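Transcriptional regulator, LacI family (Burkholderia phymatum, PDB 2RGY) probably regulates transcription as a LacI-type repressor or activator, with a periplasmic-binding-protein-like domain that is likely to sense a small sugar-like effector. Local coordinates at residues 16-21 and 43-48; 59-64 and 84-89. One frame throughout, in Å; residues are numbered along the deposited sequence.

Contact 1. Residues 16-21 and 43-48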
# COMPACT_ATOMS: atom_id res chain seq x y z
N PRO A 16 -5.84 -11.18 -1.52
CA PRO A 16 -5.60 -11.23 -2.97
C PRO A 16 -4.38 -10.44 -3.45
O PRO A 16 -3.94 -10.62 -4.59
CB PRO A 16 -6.90 -10.71 -3.55
CG PRO A 16 -7.41 -9.78 -2.49
CD PRO A 16 -7.13 -10.54 -1.22
N THR A 17 -3.84 -9.58 -2.59
CA THR A 17 -2.67 -8.76 -2.94
C THR A 17 -2.18 -7.99 -1.71
O THR A 17 -2.96 -7.72 -0.80
CB THR A 17 -3.03 -7.76 -4.07
OG1 THR A 17 -1.85 -7.06 -4.50
CG2 THR A 17 -4.06 -6.75 -3.59
N PHE A 18 -0.89 -7.66 -1.68
CA PHE A 18 -0.32 -6.91 -0.56
C PHE A 18 -0.45 -5.41 -0.77
O PHE A 18 -0.13 -4.63 0.12
CB PHE A 18 1.17 -7.23 -0.41
CG PHE A 18 1.45 -8.62 0.07
CD1 PHE A 18 1.21 -8.98 1.39
CD2 PHE A 18 1.98 -9.57 -0.81
CE1 PHE A 18 1.50 -10.28 1.85
CE2 PHE A 18 2.27 -10.88 -0.37
CZ PHE A 18 2.03 -11.23 0.97
N PHE A 19 -0.91 -5.00 -1.95
CA PHE A 19 -1.05 -3.58 -2.26
C PHE A 19 -2.41 -2.97 -1.98
O PHE A 19 -3.44 -3.61 -2.13
CB PHE A 19 -0.68 -3.34 -3.72
CG PHE A 19 0.69 -3.83 -4.07
CD1 PHE A 19 0.86 -5.06 -4.72
CD2 PHE A 19 1.82 -3.08 -3.74
CE1 PHE A 19 2.14 -5.54 -5.03
CE2 PHE A 19 3.11 -3.54 -4.03
CZ PHE A 19 3.27 -4.77 -4.68
N GLY A 20 -2.39 -1.69 -1.61
CA GLY A 20 -3.60 -0.97 -1.28
C GLY A 20 -3.66 -0.89 0.23
O GLY A 20 -3.43 -1.90 0.89
N SER A 21 -3.93 0.29 0.79
CA SER A 21 -3.98 0.41 2.24
C SER A 21 -5.13 -0.40 2.86
O SER A 21 -5.15 -0.66 4.06
CB SER A 21 -4.11 1.89 2.64
OG SER A 21 -5.25 2.49 2.07
N VAL A 43 1.28 -15.32 5.88
CA VAL A 43 0.47 -14.70 4.84
C VAL A 43 0.69 -15.37 3.50
O VAL A 43 1.78 -15.87 3.20
CB VAL A 43 0.80 -13.19 4.69
CG1 VAL A 43 -0.14 -12.56 3.66
CG2 VAL A 43 0.65 -12.50 6.03
N ALA A 44 -0.37 -15.38 2.70
CA ALA A 44 -0.31 -15.96 1.37
C ALA A 44 -1.18 -15.12 0.44
O ALA A 44 -2.23 -14.62 0.85
CB ALA A 44 -0.81 -17.38 1.42
N THR A 45 -0.73 -14.93 -0.79
CA THR A 45 -1.49 -14.17 -1.77
C THR A 45 -1.50 -14.97 -3.07
O THR A 45 -0.84 -16.00 -3.17
CB THR A 45 -0.88 -12.79 -2.02
OG1 THR A 45 -1.75 -12.04 -2.88
CG2 THR A 45 0.50 -12.90 -2.68
N GLY A 46 -2.25 -14.49 -4.06
CA GLY A 46 -2.32 -15.21 -5.32
C GLY A 46 -1.03 -15.20 -6.12
O GLY A 46 -0.48 -14.13 -6.41
N CYS A 47 -0.55 -16.40 -6.49
CA CYS A 47 0.68 -16.59 -7.27
C CYS A 47 0.45 -17.53 -8.47
O CYS A 47 -0.46 -18.35 -8.47
CB CYS A 47 1.78 -17.23 -6.41
SG CYS A 47 2.31 -16.31 -4.96
N GLY A 48 1.32 -17.41 -9.48
CA GLY A 48 1.22 -18.28 -10.64
C GLY A 48 0.42 -17.77 -11.82
O GLY A 48 -0.04 -16.62 -11.83
O HOH W 1 -1.62 -11.27 -6.07

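Contact 2. Residues 59-64 and 84-89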
# COMPACT_ATOMS: atom_id res chain seq x y z
N ALA A 59 -3.83 -21.00 -2.99
CA ALA A 59 -3.19 -20.34 -1.85
C ALA A 59 -3.82 -20.77 -0.53
O ALA A 59 -3.10 -21.08 0.42
CB ALA A 59 -3.28 -18.84 -2.01
N VAL A 60 -5.14 -20.78 -0.46
CA VAL A 60 -5.80 -21.20 0.78
C VAL A 60 -5.51 -22.67 1.08
O VAL A 60 -5.28 -23.03 2.23
CB VAL A 60 -7.33 -20.97 0.71
CG1 VAL A 60 -7.97 -21.43 2.01
CG2 VAL A 60 -7.63 -19.49 0.48
N ARG A 61 -5.50 -23.52 0.06
CA ARG A 61 -5.19 -24.93 0.28
C ARG A 61 -3.75 -25.09 0.77
O ARG A 61 -3.44 -26.01 1.52
CB ARG A 61 -5.42 -25.74 -1.01
CG ARG A 61 -6.90 -25.97 -1.31
CD ARG A 61 -7.14 -26.87 -2.54
NE ARG A 61 -6.70 -26.25 -3.78
CZ ARG A 61 -7.42 -26.18 -4.90
NH1 ARG A 61 -8.65 -26.69 -4.95
NH2 ARG A 61 -6.91 -25.60 -5.98
N PHE A 62 -2.88 -24.18 0.36
CA PHE A 62 -1.47 -24.17 0.75
C PHE A 62 -1.35 -23.81 2.24
O PHE A 62 -0.46 -24.30 2.93
CB PHE A 62 -0.71 -23.14 -0.10
CG PHE A 62 0.77 -23.10 0.16
CD1 PHE A 62 1.54 -24.25 0.02
CD2 PHE A 62 1.40 -21.89 0.49
CE1 PHE A 62 2.93 -24.22 0.21
CE2 PHE A 62 2.79 -21.84 0.67
CZ PHE A 62 3.57 -23.01 0.54
N LEU A 63 -2.23 -22.94 2.72
CA LEU A 63 -2.23 -22.54 4.12
C LEU A 63 -2.77 -23.70 4.96
O LEU A 63 -2.23 -24.03 6.01
CB LEU A 63 -3.12 -21.31 4.33
CG LEU A 63 -2.64 -19.97 3.75
CD1 LEU A 63 -3.73 -18.91 3.94
CD2 LEU A 63 -1.35 -19.54 4.45
N ILE A 64 -3.85 -24.30 4.47
CA ILE A 64 -4.48 -25.43 5.16
C ILE A 64 -3.52 -26.60 5.24
O ILE A 64 -3.48 -27.32 6.23
CB ILE A 64 -5.77 -25.88 4.42
CG1 ILE A 64 -6.84 -24.80 4.51
CG2 ILE A 64 -6.30 -27.18 5.02
CD1 ILE A 64 -8.13 -25.17 3.82
N ASP A 84 -17.54 -23.06 0.91
CA ASP A 84 -18.03 -24.29 1.54
C ASP A 84 -17.03 -25.44 1.50
O ASP A 84 -16.90 -26.21 2.46
CB ASP A 84 -19.33 -24.75 0.87
CG ASP A 84 -20.46 -23.77 1.07
OD1 ASP A 84 -20.77 -23.45 2.24
OD2 ASP A 84 -21.05 -23.30 0.07
N GLU A 85 -16.30 -25.54 0.40
CA GLU A 85 -15.30 -26.59 0.21
C GLU A 85 -14.11 -26.36 1.14
O GLU A 85 -13.68 -27.26 1.86
CB GLU A 85 -14.83 -26.58 -1.24
CG GLU A 85 -13.82 -27.65 -1.55
CD GLU A 85 -13.46 -27.66 -3.01
OE1 GLU A 85 -12.58 -26.85 -3.42
OE2 GLU A 85 -14.07 -28.47 -3.75
N LEU A 86 -13.58 -25.13 1.12
CA LEU A 86 -12.45 -24.76 1.95
C LEU A 86 -12.82 -24.92 3.42
O LEU A 86 -11.99 -25.31 4.24
CB LEU A 86 -12.05 -23.30 1.67
CG LEU A 86 -11.53 -22.99 0.27
CD1 LEU A 86 -11.41 -21.48 0.05
CD2 LEU A 86 -10.17 -23.66 0.10
N HIS A 87 -14.08 -24.64 3.76
CA HIS A 87 -14.52 -24.76 5.14
C HIS A 87 -14.58 -26.20 5.63
O HIS A 87 -14.28 -26.47 6.79
CB HIS A 87 -15.88 -24.10 5.33
CG HIS A 87 -16.20 -23.84 6.77
ND1 HIS A 87 -15.53 -22.91 7.53
CD2 HIS A 87 -17.13 -24.39 7.59
CE1 HIS A 87 -16.02 -22.90 8.75
NE2 HIS A 87 -17.00 -23.79 8.81
N ARG A 88 -14.96 -27.14 4.76
CA ARG A 88 -15.00 -28.53 5.21
C ARG A 88 -13.59 -29.11 5.30
O ARG A 88 -13.36 -30.11 5.99
CB ARG A 88 -15.87 -29.38 4.29
CG ARG A 88 -15.51 -29.31 2.83
CD ARG A 88 -16.02 -30.56 2.12
NE ARG A 88 -15.06 -31.66 2.23
CZ ARG A 88 -13.84 -31.61 1.71
NH1 ARG A 88 -13.44 -30.52 1.04
NH2 ARG A 88 -13.02 -32.65 1.84
N MSE A 89 -12.65 -28.48 4.60
CA MSE A 89 -11.25 -28.92 4.64
C MSE A 89 -10.62 -28.42 5.94
O MSE A 89 -9.69 -29.01 6.47
CB MSE A 89 -10.46 -28.33 3.47
CG MSE A 89 -10.56 -29.11 2.17
SE MSE A 89 -9.72 -28.28 0.79
CE MSE A 89 -7.99 -28.72 1.11

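Contact 1. Residues 16-21 and 43-48
The one flat group in this contact is the ring of Phe-18, which meets Val-43 and Thr-45 through the two atoms flanking CZ. On the CE1 flank Phe-18 and Val-43 reach toward each other tip to tip, CE1 lying 3.3 Å from Val-43 CG1. On the other flank, CE2 is 3.5 Å from Thr-45 CG2, the two side chains crossing obliquely. Leu-27 and Leu-27 of the second subunit also pack against Phe-18, so a large apolar side chain suits this buried place. Val-43 has its CG1 anti to the backbone N (chi1 -176°), which aims that methyl at the ring. The segments lie at the C-terminal ends of neighbouring parallel strands in a Rossmann-like sheet: 16-21 follows strand 10-14, helix 21-36 makes the beta-alpha-beta crossover, and 43-48 runs off the end of strand 40-44. Thr-45 suits the junction because its methyl serves the ring while its hydroxyl hydrogen-bonds to Val-15 O. Pro-16 O stands 3.1 Å from Thr-45 OG1, but at a poor angle for bonding. Pro-16 O instead accepts a hydrogen bond from a water 2.8 Å away, which also donates to Gly-46 O at 3.1 Å and thus ties the two loops together. Further along, Phe-19 N gives a weak bond of 3.4 Å to Thr-17 OG1, closing an ST turn just before Gly-20 takes the N-cap position of helix 21-36.

Contact 2. Residues 59-64 and 84-89
Val-60, Arg-61 and Ile-64 pack against Leu-86 and Met-89 in a side-by-side contact of two helices, 52-65 and 80-89, in the layer that covers the parallel sheet. The segments run almost parallel, their axes 7° apart and 10.8 Å from each other at closest approach. On the sheet side, Val-60 crosses Leu-86 at about a right angle, and Val-60 CG1 comes to 3.7 Å from Leu-86 CD2. Both residues also rest on strands, Val-60 on Phe-14 and Leu-86 on Met-93, so compact branched side chains fit where helix meets helix and sheet. CD1 of Ile-64 is anti to its CA (chi2 -180°). Ile-64 CD1 lies 3.9 Å from both Met-89 CB and Leu-86 O, touching the neighbouring helix at both side chain and backbone. Farther from the sheet the chemistry becomes mixed. Met-89, present as selenomethionine, bends at chi3 (80°) and brings CE to 3.8 Å from Arg-61 CG, so the aliphatic part of the arginine extends the apolar patch. Its guanidinium goes on to partly exposed surroundings, where Arg-61 NH1 is 4.2 Å from Glu-85 OE1, too long for a salt bridge though probably still attractive; Glu-54 is a second, weak and distant partner. Consecutive helices lying parallel over one sheet, joined through strand 70-73, are as expected of successive beta-alpha-beta units in a Rossmann-like lobe, here of the periplasmic-binding-protein type.

Contacts 1 and 2 are both partly buried, with centres about 17 Å apart in the same lobe. Contact 1 lies nearer the chain's centre, about 14 Å centre to centre against 22 Å, and has three of six touching residues buried against two. Strand 40-44 of contact 1 precedes helix 52-65 of contact 2, and they meet: Ala-44 CB is 3.8 Å from Leu-63 CD2. Contact 1, at the strand ends, combines a single aromatic ring packed on aliphatic methyls with a water bridge between carbonyl oxygens; contact 2, between helices, is aliphatic packing edged by separated charges. In contact 1 Val-43 carries the sheet into the second subunit, whereas in contact 2 Phe-62, outside the helix-helix packing, stacks on His-40 of that subunit.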